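Local coordinates for protein inositol-1,4,5-trisphosphate 5-phosphatase 1 (Schizosaccharomyces pombe, PDB 1I9Z) that removes the 5-phosphate from soluble and lipid inositol phosphates, including inositol 1,4,5-trisphosphate, through the catalytic domain described here, thereby controlling cellular phosphoinositide levels, at residues A[144-152]-A[162-170]; A[170-181]-A[204-215]. All coordinates share one frame; numbering follows the deposited sequence.

Contact 1: A[144-152]-A[162-170]; sequences GNKGAVAIR and FITSHLAAG. With 2IP (D-myo-inositol-1,4-bisphosphate), chain C.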
loop_
_atom_site.group_PDB
_atom_site.type_symbol
_atom_site.label_atom_id
_atom_site.label_comp_id
_atom_site.label_asym_id
_atom_site.label_seq_id
_atom_site.Cartn_x
_atom_site.Cartn_y
_atom_site.Cartn_z
ATOM N N GLY A 144 14.340 -18.361 -6.374
ATOM C CA GLY A 144 13.307 -17.890 -5.451
ATOM C C GLY A 144 12.148 -17.094 -6.069
ATOM O O GLY A 144 12.314 -16.296 -7.017
ATOM N N ASN A 145 10.935 -17.302 -5.543
ATOM C CA ASN A 145 9.834 -16.553 -6.105
ATOM C C ASN A 145 9.229 -15.469 -5.178
ATOM O O ASN A 145 8.161 -14.940 -5.502
ATOM C CB ASN A 145 8.764 -17.519 -6.606
ATOM C CG ASN A 145 9.374 -18.730 -7.366
ATOM O OD1 ASN A 145 10.275 -18.587 -8.225
ATOM N ND2 ASN A 145 8.887 -19.921 -7.046
ATOM N N LYS A 146 9.896 -15.131 -4.070
ATOM C CA LYS A 146 9.368 -14.091 -3.160
ATOM C C LYS A 146 10.032 -12.745 -3.367
ATOM O O LYS A 146 11.160 -12.647 -3.879
ATOM C CB LYS A 146 9.503 -14.536 -1.709
ATOM C CG LYS A 146 8.845 -15.917 -1.458
ATOM C CD LYS A 146 7.323 -15.898 -1.732
ATOM C CE LYS A 146 6.637 -17.141 -1.079
ATOM N NZ LYS A 146 7.224 -18.432 -1.589
ATOM N N GLY A 147 9.338 -11.693 -2.958
ATOM C CA GLY A 147 9.898 -10.367 -3.133
ATOM C C GLY A 147 8.897 -9.258 -3.142
ATOM O O GLY A 147 7.731 -9.426 -2.719
ATOM N N ALA A 148 9.336 -8.113 -3.641
ATOM C CA ALA A 148 8.492 -6.923 -3.658
ATOM C C ALA A 148 8.491 -6.170 -4.952
ATOM O O ALA A 148 9.494 -6.193 -5.683
ATOM C CB ALA A 148 8.962 -5.928 -2.535
ATOM N N VAL A 149 7.362 -5.510 -5.227
ATOM C CA VAL A 149 7.254 -4.629 -6.414
ATOM C C VAL A 149 6.780 -3.287 -5.872
ATOM O O VAL A 149 5.830 -3.232 -5.060
ATOM C CB VAL A 149 6.194 -5.163 -7.419
ATOM C CG1 VAL A 149 6.081 -4.188 -8.617
ATOM C CG2 VAL A 149 6.635 -6.556 -7.891
ATOM N N ALA A 150 7.437 -2.213 -6.291
ATOM C CA ALA A 150 7.085 -0.889 -5.825
ATOM C C ALA A 150 6.987 0.194 -6.936
ATOM O O ALA A 150 7.747 0.171 -7.938
ATOM C CB ALA A 150 8.132 -0.436 -4.712
ATOM N N ILE A 151 5.993 1.064 -6.786
ATOM C CA ILE A 151 5.827 2.210 -7.676
ATOM C C ILE A 151 5.575 3.455 -6.786
ATOM O O ILE A 151 4.769 3.405 -5.849
ATOM C CB ILE A 151 4.635 1.978 -8.622
ATOM C CG1 ILE A 151 4.992 0.788 -9.569
ATOM C CG2 ILE A 151 4.381 3.277 -9.413
ATOM C CD1 ILE A 151 3.688 0.159 -10.294
ATOM N N ARG A 152 6.262 4.554 -7.091
ATOM C CA ARG A 152 6.108 5.797 -6.356
ATOM C C ARG A 152 5.834 6.910 -7.373
ATOM O O ARG A 152 6.036 6.752 -8.596
ATOM C CB ARG A 152 7.370 6.093 -5.529
ATOM C CG ARG A 152 8.717 6.400 -6.364
ATOM C CD ARG A 152 8.789 7.836 -6.953
ATOM N NE ARG A 152 8.701 8.841 -5.882
ATOM C CZ ARG A 152 8.357 10.127 -6.033
ATOM N NH1 ARG A 152 8.277 10.903 -4.943
ATOM N NH2 ARG A 152 8.131 10.653 -7.250
ATOM N N PHE A 162 4.007 3.109 -3.121
ATOM C CA PHE A 162 3.260 1.893 -2.921
ATOM C C PHE A 162 4.113 0.645 -3.151
ATOM O O PHE A 162 4.851 0.519 -4.182
ATOM C CB PHE A 162 2.028 1.867 -3.858
ATOM C CG PHE A 162 1.087 2.931 -3.554
ATOM C CD1 PHE A 162 1.191 4.176 -4.190
ATOM C CD2 PHE A 162 0.097 2.724 -2.549
ATOM C CE1 PHE A 162 0.316 5.221 -3.866
ATOM C CE2 PHE A 162 -0.772 3.751 -2.218
ATOM C CZ PHE A 162 -0.668 4.987 -2.868
ATOM N N ILE A 163 4.011 -0.291 -2.200
ATOM C CA ILE A 163 4.764 -1.510 -2.284
ATOM C C ILE A 163 3.904 -2.718 -2.024
ATOM O O ILE A 163 3.179 -2.745 -1.024
ATOM C CB ILE A 163 5.886 -1.567 -1.224
ATOM C CG1 ILE A 163 6.675 -0.259 -1.240
ATOM C CG2 ILE A 163 6.790 -2.779 -1.450
ATOM C CD1 ILE A 163 6.818 0.343 0.088
ATOM N N THR A 164 3.911 -3.693 -2.954
ATOM C CA THR A 164 3.242 -4.955 -2.635
ATOM C C THR A 164 4.333 -6.044 -2.526
ATOM O O THR A 164 5.387 -5.952 -3.154
ATOM C CB THR A 164 2.144 -5.368 -3.683
ATOM O OG1 THR A 164 1.395 -6.444 -3.127
ATOM C CG2 THR A 164 2.813 -5.858 -5.017
ATOM N N SER A 165 4.133 -7.076 -1.696
ATOM C CA SER A 165 5.121 -8.128 -1.505
ATOM C C SER A 165 4.505 -9.477 -1.264
ATOM O O SER A 165 3.276 -9.599 -0.964
ATOM C CB SER A 165 5.958 -7.859 -0.211
ATOM O OG SER A 165 6.558 -6.616 -0.405
ATOM N N HIS A 166 5.363 -10.482 -1.379
ATOM C CA HIS A 166 4.994 -11.860 -1.051
ATOM C C HIS A 166 6.192 -12.305 -0.285
ATOM O O HIS A 166 7.298 -12.424 -0.875
ATOM C CB HIS A 166 4.833 -12.669 -2.333
ATOM C CG HIS A 166 4.136 -13.983 -2.159
ATOM N ND1 HIS A 166 3.811 -14.531 -0.929
ATOM C CD2 HIS A 166 3.776 -14.899 -3.093
ATOM C CE1 HIS A 166 3.283 -15.742 -1.115
ATOM N NE2 HIS A 166 3.250 -15.971 -2.419
ATOM N N LEU A 167 6.032 -12.508 1.042
ATOM C CA LEU A 167 7.179 -12.898 1.865
ATOM C C LEU A 167 7.287 -14.371 2.172
ATOM O O LEU A 167 6.395 -15.208 1.810
ATOM C CB LEU A 167 7.187 -12.055 3.177
ATOM C CG LEU A 167 6.965 -10.556 3.037
ATOM C CD1 LEU A 167 7.067 -9.887 4.458
ATOM C CD2 LEU A 167 8.027 -9.917 1.986
ATOM N N ALA A 168 8.381 -14.756 2.833
ATOM C CA ALA A 168 8.638 -16.204 3.043
ATOM C C ALA A 168 7.484 -16.989 3.634
ATOM O O ALA A 168 6.900 -16.525 4.623
ATOM C CB ALA A 168 9.848 -16.411 3.911
ATOM N N ALA A 169 7.192 -18.174 3.075
ATOM C CA ALA A 169 6.067 -18.989 3.577
ATOM C C ALA A 169 6.591 -19.872 4.679
ATOM O O ALA A 169 7.812 -20.100 4.769
ATOM C CB ALA A 169 5.505 -19.881 2.449
ATOM N N GLY A 170 5.689 -20.363 5.513
ATOM C CA GLY A 170 6.123 -21.264 6.569
ATOM C C GLY A 170 5.385 -20.914 7.845
ATOM O O GLY A 170 5.036 -19.751 8.089
HETATM C C1 2IP C . 4.520 -24.608 4.953
HETATM C C2 2IP C . 4.769 -24.761 3.431
HETATM C C3 2IP C . 3.428 -24.886 2.630
HETATM C C4 2IP C . 2.429 -23.731 2.905
HETATM C C5 2IP C . 2.131 -23.735 4.421
HETATM C C6 2IP C . 3.416 -23.529 5.277
HETATM O O1 2IP C . 4.947 -25.416 6.017
HETATM O O2 2IP C . 5.457 -23.665 2.893
HETATM O O3 2IP C . 3.680 -24.882 1.256
HETATM O O4 2IP C . 1.206 -23.966 2.133
HETATM O O5 2IP C . 1.208 -22.696 4.748
HETATM O O6 2IP C . 2.901 -23.602 6.600
HETATM P P4 2IP C . 0.713 -23.042 0.959
HETATM O O41 2IP C . 0.694 -21.574 1.526
HETATM O O42 2IP C . -0.626 -23.446 0.535
HETATM O O43 2IP C . 1.776 -23.290 -0.125
HETATM P P1 2IP C . 5.985 -25.246 7.091
HETATM O O11 2IP C . 6.788 -26.554 6.994
HETATM O O12 2IP C . 6.934 -24.073 7.045
HETATM O O13 2IP C . 5.189 -25.321 8.399
HETATM O O HOH W 1 8.968 -18.906 0.735
#
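Val149 and Thr164 face each other as the middle of three hydrogen-bonded pairs in an antiparallel beta hairpin, and each accepts the other's N-H, with Val149 N to Thr164 O at 2.9 Å. The same two-way pairing recurs at Gly147 with His166 and at Ile151 with Phe162, so six backbone bonds zip the strands together. At the non-hydrogen-bonded pairs between them the chains close in, and CA-H groups point at carbonyls, the CA of Ala150 lying 3.1 Å from Phe162 O.

This strand part is the tight one. On one face small side chains let neighbours nest: the methyl of Ala150 meets Ile163 CG1 at 3.8 Å, and that of Ala148 lies 3.3 Å from Ser165 OG. The Ser165 hydroxyl, set beside its own backbone N (chi1 -59°), has Trp204 NE1 as its polar partner. Val149, Thr164 and His166 occupy the other face.

Beyond Gly147, whose backbone angles would jam a CB against the preceding carbonyl, the segments part and the contact becomes looser and wetter. Here Lys146 bends at chi2 (-62°) and again at its end, crossing over one face of the His166 imidazole; its CE sits 3.8 Å from the ring centroid, a CH-pi contact. Past the ring, Lys146 NZ donates a hydrogen bond to a water at 2.9 Å, which also accepts from Ala169 N and so links the diverging chains. Ala169 and Gly170 then border the bound inositol bisphosphate, Gly170 CA approaching its O12 to 3.0 Å.

In the sheet the hairpin lies between strands 127-136 and 201-205. Helix 174-187 packs on the Ala148 face, whereas strand 113-120 of the second sheet meets Val149, Ile151, Thr164 and His166, as in the DNase I-like sandwich.

Contact 2: A[170-181]-A[204-215]; sequences GYTNYDERDHDY and WFGDFNYRISLT. With 2IP (D-myo-inositol-1,4-bisphosphate), chain C.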
loop_
_atom_site.group_PDB
_atom_site.type_symbol
_atom_site.label_atom_id
_atom_site.label_comp_id
_atom_site.label_asym_id
_atom_site.label_seq_id
_atom_site.Cartn_x
_atom_site.Cartn_y
_atom_site.Cartn_z
ATOM N N GLY A 170 5.689 -20.363 5.513
ATOM C CA GLY A 170 6.123 -21.264 6.569
ATOM C C GLY A 170 5.385 -20.914 7.845
ATOM O O GLY A 170 5.036 -19.751 8.089
ATOM N N TYR A 171 5.093 -21.935 8.635
ATOM C CA TYR A 171 4.388 -21.720 9.884
ATOM C C TYR A 171 5.195 -20.992 10.966
ATOM O O TYR A 171 4.797 -19.947 11.481
ATOM C CB TYR A 171 3.936 -23.070 10.421
ATOM C CG TYR A 171 3.165 -22.951 11.708
ATOM C CD1 TYR A 171 1.983 -22.248 11.763
ATOM C CD2 TYR A 171 3.622 -23.583 12.877
ATOM C CE1 TYR A 171 1.233 -22.159 12.946
ATOM C CE2 TYR A 171 2.893 -23.504 14.074
ATOM C CZ TYR A 171 1.679 -22.788 14.080
ATOM O OH TYR A 171 0.887 -22.820 15.217
ATOM N N THR A 172 6.358 -21.516 11.291
ATOM C CA THR A 172 7.149 -20.911 12.367
ATOM C C THR A 172 8.248 -19.913 11.963
ATOM O O THR A 172 8.811 -19.242 12.820
ATOM C CB THR A 172 7.884 -21.997 13.176
ATOM O OG1 THR A 172 8.892 -22.550 12.332
ATOM C CG2 THR A 172 6.929 -23.118 13.619
ATOM N N ASN A 173 8.546 -19.797 10.673
ATOM C CA ASN A 173 9.681 -18.961 10.296
ATOM C C ASN A 173 9.452 -17.493 10.154
ATOM O O ASN A 173 9.724 -16.891 9.077
ATOM C CB ASN A 173 10.314 -19.498 9.026
ATOM C CG ASN A 173 9.390 -19.501 7.935
ATOM O OD1 ASN A 173 8.217 -19.893 8.105
ATOM N ND2 ASN A 173 9.867 -19.093 6.746
ATOM N N TYR A 174 8.967 -16.888 11.234
ATOM C CA TYR A 174 8.750 -15.469 11.196
ATOM C C TYR A 174 10.102 -14.756 11.226
ATOM O O TYR A 174 10.189 -13.620 10.743
ATOM C CB TYR A 174 7.798 -14.979 12.314
ATOM C CG TYR A 174 8.311 -15.187 13.718
ATOM C CD1 TYR A 174 9.294 -14.339 14.242
ATOM C CD2 TYR A 174 7.857 -16.251 14.510
ATOM C CE1 TYR A 174 9.830 -14.561 15.543
ATOM C CE2 TYR A 174 8.392 -16.476 15.807
ATOM C CZ TYR A 174 9.377 -15.637 16.302
ATOM O OH TYR A 174 10.006 -15.903 17.533
ATOM N N ASP A 175 11.172 -15.404 11.698
ATOM C CA ASP A 175 12.476 -14.674 11.630
ATOM C C ASP A 175 12.845 -14.453 10.137
ATOM O O ASP A 175 13.428 -13.434 9.758
ATOM C CB ASP A 175 13.623 -15.463 12.258
ATOM C CG ASP A 175 13.518 -15.551 13.765
ATOM O OD1 ASP A 175 12.917 -14.663 14.392
ATOM O OD2 ASP A 175 14.080 -16.518 14.321
ATOM N N GLU A 176 12.512 -15.419 9.303
ATOM C CA GLU A 176 12.838 -15.244 7.878
ATOM C C GLU A 176 11.948 -14.126 7.270
ATOM O O GLU A 176 12.419 -13.349 6.438
ATOM C CB GLU A 176 12.656 -16.550 7.124
ATOM C CG GLU A 176 13.142 -16.410 5.656
ATOM C CD GLU A 176 12.990 -17.692 4.825
ATOM O OE1 GLU A 176 12.585 -18.755 5.386
ATOM O OE2 GLU A 176 13.268 -17.597 3.595
ATOM N N ARG A 177 10.660 -14.053 7.634
ATOM C CA ARG A 177 9.852 -12.942 7.131
ATOM C C ARG A 177 10.428 -11.614 7.638
ATOM O O ARG A 177 10.436 -10.591 6.940
ATOM C CB ARG A 177 8.380 -13.090 7.625
ATOM C CG ARG A 177 7.692 -14.292 6.965
ATOM C CD ARG A 177 6.242 -14.397 7.385
ATOM N NE ARG A 177 6.031 -15.282 8.560
ATOM C CZ ARG A 177 6.000 -16.632 8.483
ATOM N NH1 ARG A 177 5.745 -17.393 9.562
ATOM N NH2 ARG A 177 6.296 -17.254 7.345
ATOM N N ASP A 178 10.881 -11.574 8.889
ATOM C CA ASP A 178 11.414 -10.270 9.353
ATOM C C ASP A 178 12.662 -9.878 8.515
ATOM O O ASP A 178 12.888 -8.728 8.197
ATOM C CB ASP A 178 11.833 -10.358 10.834
ATOM C CG ASP A 178 10.672 -10.460 11.782
ATOM O OD1 ASP A 178 10.976 -10.599 13.022
ATOM O OD2 ASP A 178 9.451 -10.401 11.370
ATOM N N HIS A 179 13.451 -10.892 8.188
ATOM C CA HIS A 179 14.654 -10.698 7.399
ATOM C C HIS A 179 14.240 -10.187 6.007
ATOM O O HIS A 179 14.931 -9.349 5.386
ATOM C CB HIS A 179 15.367 -12.023 7.251
ATOM C CG HIS A 179 16.452 -11.983 6.224
ATOM N ND1 HIS A 179 16.370 -12.654 5.019
ATOM C CD2 HIS A 179 17.644 -11.347 6.228
ATOM C CE1 HIS A 179 17.484 -12.443 4.323
ATOM N NE2 HIS A 179 18.271 -11.649 5.038
ATOM N N ASP A 180 13.129 -10.719 5.496
ATOM C CA ASP A 180 12.650 -10.285 4.178
ATOM C C ASP A 180 12.251 -8.813 4.224
ATOM O O ASP A 180 12.483 -8.044 3.282
ATOM C CB ASP A 180 11.422 -11.117 3.719
ATOM C CG ASP A 180 11.776 -12.508 3.282
ATOM O OD1 ASP A 180 12.972 -12.803 3.123
ATOM O OD2 ASP A 180 10.860 -13.355 3.117
ATOM N N TYR A 181 11.624 -8.400 5.323
ATOM C CA TYR A 181 11.274 -7.020 5.484
ATOM C C TYR A 181 12.524 -6.161 5.392
ATOM O O TYR A 181 12.577 -5.161 4.652
ATOM C CB TYR A 181 10.644 -6.775 6.885
ATOM C CG TYR A 181 10.620 -5.308 7.232
ATOM C CD1 TYR A 181 9.677 -4.469 6.701
ATOM C CD2 TYR A 181 11.687 -4.731 7.957
ATOM C CE1 TYR A 181 9.777 -3.073 6.846
ATOM C CE2 TYR A 181 11.820 -3.374 8.098
ATOM C CZ TYR A 181 10.854 -2.540 7.528
ATOM O OH TYR A 181 11.002 -1.209 7.561
ATOM N N TRP A 204 2.416 -0.317 2.299
ATOM C CA TRP A 204 3.165 -1.545 1.967
ATOM C C TRP A 204 2.207 -2.673 2.333
ATOM O O TRP A 204 1.725 -2.739 3.466
ATOM C CB TRP A 204 4.426 -1.619 2.795
ATOM C CG TRP A 204 5.386 -2.693 2.482
ATOM C CD1 TRP A 204 5.151 -3.891 1.857
ATOM C CD2 TRP A 204 6.775 -2.690 2.831
ATOM N NE1 TRP A 204 6.307 -4.610 1.790
ATOM C CE2 TRP A 204 7.311 -3.895 2.393
ATOM C CE3 TRP A 204 7.601 -1.773 3.495
ATOM C CZ2 TRP A 204 8.680 -4.236 2.586
ATOM C CZ3 TRP A 204 8.973 -2.120 3.677
ATOM C CH2 TRP A 204 9.480 -3.324 3.228
ATOM N N PHE A 205 1.964 -3.592 1.403
ATOM C CA PHE A 205 0.955 -4.584 1.635
ATOM C C PHE A 205 1.165 -5.854 0.825
ATOM O O PHE A 205 2.020 -5.891 -0.051
ATOM C CB PHE A 205 -0.433 -3.976 1.225
ATOM C CG PHE A 205 -0.580 -3.725 -0.314
ATOM C CD1 PHE A 205 -1.203 -4.682 -1.123
ATOM C CD2 PHE A 205 -0.096 -2.565 -0.911
ATOM C CE1 PHE A 205 -1.346 -4.473 -2.504
ATOM C CE2 PHE A 205 -0.222 -2.322 -2.287
ATOM C CZ PHE A 205 -0.867 -3.292 -3.102
ATOM N N GLY A 206 0.348 -6.858 1.115
ATOM C CA GLY A 206 0.395 -8.106 0.344
ATOM C C GLY A 206 0.317 -9.328 1.218
ATOM O O GLY A 206 -0.250 -9.277 2.294
ATOM N N ASP A 207 0.881 -10.439 0.746
ATOM C CA ASP A 207 0.844 -11.707 1.475
ATOM C C ASP A 207 2.173 -11.725 2.222
ATOM O O ASP A 207 3.197 -12.245 1.742
ATOM C CB ASP A 207 0.774 -12.886 0.495
ATOM C CG ASP A 207 0.694 -14.234 1.218
ATOM O OD1 ASP A 207 0.936 -14.256 2.464
ATOM O OD2 ASP A 207 0.415 -15.258 0.540
ATOM N N PHE A 208 2.136 -11.150 3.424
ATOM C CA PHE A 208 3.352 -11.110 4.245
ATOM C C PHE A 208 3.610 -12.472 4.877
ATOM O O PHE A 208 4.680 -12.721 5.426
ATOM C CB PHE A 208 3.273 -9.997 5.330
ATOM C CG PHE A 208 3.170 -8.602 4.796
ATOM C CD1 PHE A 208 3.556 -8.287 3.477
ATOM C CD2 PHE A 208 2.781 -7.543 5.654
ATOM C CE1 PHE A 208 3.579 -6.973 3.041
ATOM C CE2 PHE A 208 2.796 -6.243 5.228
ATOM C CZ PHE A 208 3.203 -5.940 3.915
ATOM N N ASN A 209 2.596 -13.354 4.857
ATOM C CA ASN A 209 2.753 -14.720 5.317
ATOM C C ASN A 209 2.891 -14.967 6.798
ATOM O O ASN A 209 3.132 -16.097 7.193
ATOM C CB ASN A 209 3.904 -15.460 4.572
ATOM C CG ASN A 209 3.384 -16.545 3.555
ATOM O OD1 ASN A 209 2.452 -17.281 3.846
ATOM N ND2 ASN A 209 3.988 -16.592 2.338
ATOM N N TYR A 210 2.700 -13.923 7.605
ATOM C CA TYR A 210 2.761 -14.100 9.052
ATOM C C TYR A 210 1.560 -14.895 9.497
ATOM O O TYR A 210 0.421 -14.732 8.951
ATOM C CB TYR A 210 2.826 -12.772 9.757
ATOM C CG TYR A 210 4.196 -12.096 9.625
ATOM C CD1 TYR A 210 4.454 -11.188 8.593
ATOM C CD2 TYR A 210 5.206 -12.335 10.568
ATOM C CE1 TYR A 210 5.675 -10.518 8.495
ATOM C CE2 TYR A 210 6.442 -11.692 10.458
ATOM C CZ TYR A 210 6.649 -10.770 9.401
ATOM O OH TYR A 210 7.842 -10.129 9.316
ATOM N N ARG A 211 1.779 -15.716 10.528
ATOM C CA ARG A 211 0.760 -16.713 10.956
ATOM C C ARG A 211 0.246 -16.527 12.392
ATOM O O ARG A 211 0.720 -15.640 13.150
ATOM C CB ARG A 211 1.357 -18.130 10.835
ATOM C CG ARG A 211 1.996 -18.469 9.453
ATOM C CD ARG A 211 0.989 -18.305 8.301
ATOM N NE ARG A 211 1.654 -18.515 7.008
ATOM C CZ ARG A 211 1.795 -19.713 6.428
ATOM N NH1 ARG A 211 1.304 -20.801 7.028
ATOM N NH2 ARG A 211 2.491 -19.823 5.277
ATOM N N ILE A 212 -0.813 -17.295 12.726
ATOM C CA ILE A 212 -1.334 -17.247 14.121
ATOM C C ILE A 212 -0.639 -18.444 14.784
ATOM O O ILE A 212 -0.785 -19.603 14.344
ATOM C CB ILE A 212 -2.865 -17.431 14.126
ATOM C CG1 ILE A 212 -3.516 -16.207 13.441
ATOM C CG2 ILE A 212 -3.388 -17.593 15.570
ATOM C CD1 ILE A 212 -4.994 -16.485 13.202
ATOM N N SER A 213 0.083 -18.192 15.902
ATOM C CA SER A 213 0.841 -19.263 16.514
ATOM C C SER A 213 0.046 -20.189 17.452
ATOM O O SER A 213 0.430 -20.369 18.639
ATOM C CB SER A 213 2.073 -18.650 17.276
ATOM O OG SER A 213 2.674 -17.648 16.446
ATOM N N LEU A 214 -1.048 -20.764 16.932
ATOM C CA LEU A 214 -1.840 -21.759 17.681
ATOM C C LEU A 214 -2.069 -22.923 16.684
ATOM O O LEU A 214 -1.691 -22.800 15.508
ATOM C CB LEU A 214 -3.165 -21.164 18.202
ATOM C CG LEU A 214 -3.069 -20.011 19.210
ATOM C CD1 LEU A 214 -4.473 -19.385 19.326
ATOM C CD2 LEU A 214 -2.601 -20.540 20.611
ATOM N N THR A 215 -2.620 -24.053 17.132
ATOM C CA THR A 215 -2.865 -25.195 16.233
ATOM C C THR A 215 -4.221 -25.023 15.538
ATOM O O THR A 215 -5.076 -24.214 15.924
ATOM C CB THR A 215 -2.955 -26.535 17.000
ATOM O OG1 THR A 215 -4.061 -26.425 17.922
ATOM C CG2 THR A 215 -1.631 -26.831 17.752
HETATM C C1 2IP C . 4.520 -24.608 4.953
HETATM C C2 2IP C . 4.769 -24.761 3.431
HETATM C C3 2IP C . 3.428 -24.886 2.630
HETATM C C4 2IP C . 2.429 -23.731 2.905
HETATM C C5 2IP C . 2.131 -23.735 4.421
HETATM C C6 2IP C . 3.416 -23.529 5.277
HETATM O O1 2IP C . 4.947 -25.416 6.017
HETATM O O2 2IP C . 5.457 -23.665 2.893
HETATM O O3 2IP C . 3.680 -24.882 1.256
HETATM O O4 2IP C . 1.206 -23.966 2.133
HETATM O O5 2IP C . 1.208 -22.696 4.748
HETATM O O6 2IP C . 2.901 -23.602 6.600
HETATM P P4 2IP C . 0.713 -23.042 0.959
HETATM O O41 2IP C . 0.694 -21.574 1.526
HETATM O O42 2IP C . -0.626 -23.446 0.535
HETATM O O43 2IP C . 1.776 -23.290 -0.125
HETATM P P1 2IP C . 5.985 -25.246 7.091
HETATM O O11 2IP C . 6.788 -26.554 6.994
HETATM O O12 2IP C . 6.934 -24.073 7.045
HETATM O O13 2IP C . 5.189 -25.321 8.399
#
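Arg177 and Tyr210 supply the main apolar contact: the arginine's CD stands over the centre of the tyrosine ring, 3.7 Å from the centroid, in a CH-pi contact. Tyr174 CB adds to this packing at Tyr210 CE2. Farther along the helix Tyr181 CE1 touches Trp204 CZ3 at 3.4 Å; the two ring systems are inclined by 28° but slid so far apart that they barely overlap.

Two hydroxyls make the direct hydrogen bonds between the segments. Tyr210 OH donates to the anti lone pair of Asp178 OD2 at 2.6 Å, while Tyr171 OH donates to Leu214 O, also at 2.6 Å, from above the carbonyl plane. The Tyr171 ring reaches that carbonyl because its CG stands anti to the backbone N (chi1 -179°).

The two guanidinium groups hold loop carbonyls. Arg177 bends at chi3 (-93°) and grips Gly170 O end-on with NH1 and NH2, each at 2.9 Å, while Asn209 O lies over one of its faces. With an alanine here, Gly170 O would probably lose both of these donors, and the Tyr210 face the CD that lies over its centre. Arg211 holds Asn209 side-on through NE and NH2, which probably steadies the Arg211 guanidinium while its NH1 binds the ligand's O5 at 3.0 Å; Tyr171 N binds O12 of the 1-phosphate.

Within the beta-alpha-beta unit of strand 158-166, helix 174-187 and strand 201-205, the contact lays the start of the helix against the loop leaving the last strand. Helix 236-242 flanks Tyr174 and Tyr210, and its Gln236 side chain also accepts from Arg177 NH1 and the backbone N of Arg211.

Overall arrangement
Contact 1 closes before contact 2 opens along the chain, and the two meet at Gly170, which belongs to both; their centres are about 12 Å apart. Strand 158-166 of contact 1 runs on through the 167-173 loop into helix 174-187 of contact 2, and lies beside strand 201-205 in the same five-stranded sheet. Asn209 ND2 ties the loops together through Leu167 O. Both contacts run from a buried framework, of sheet or helix, out to loops at one end of the fold, where Ala169, Gly170, Tyr171 and Arg211 border the inositol bisphosphate, and the side chain of His166 lies about 6 Å from the bound calcium ion.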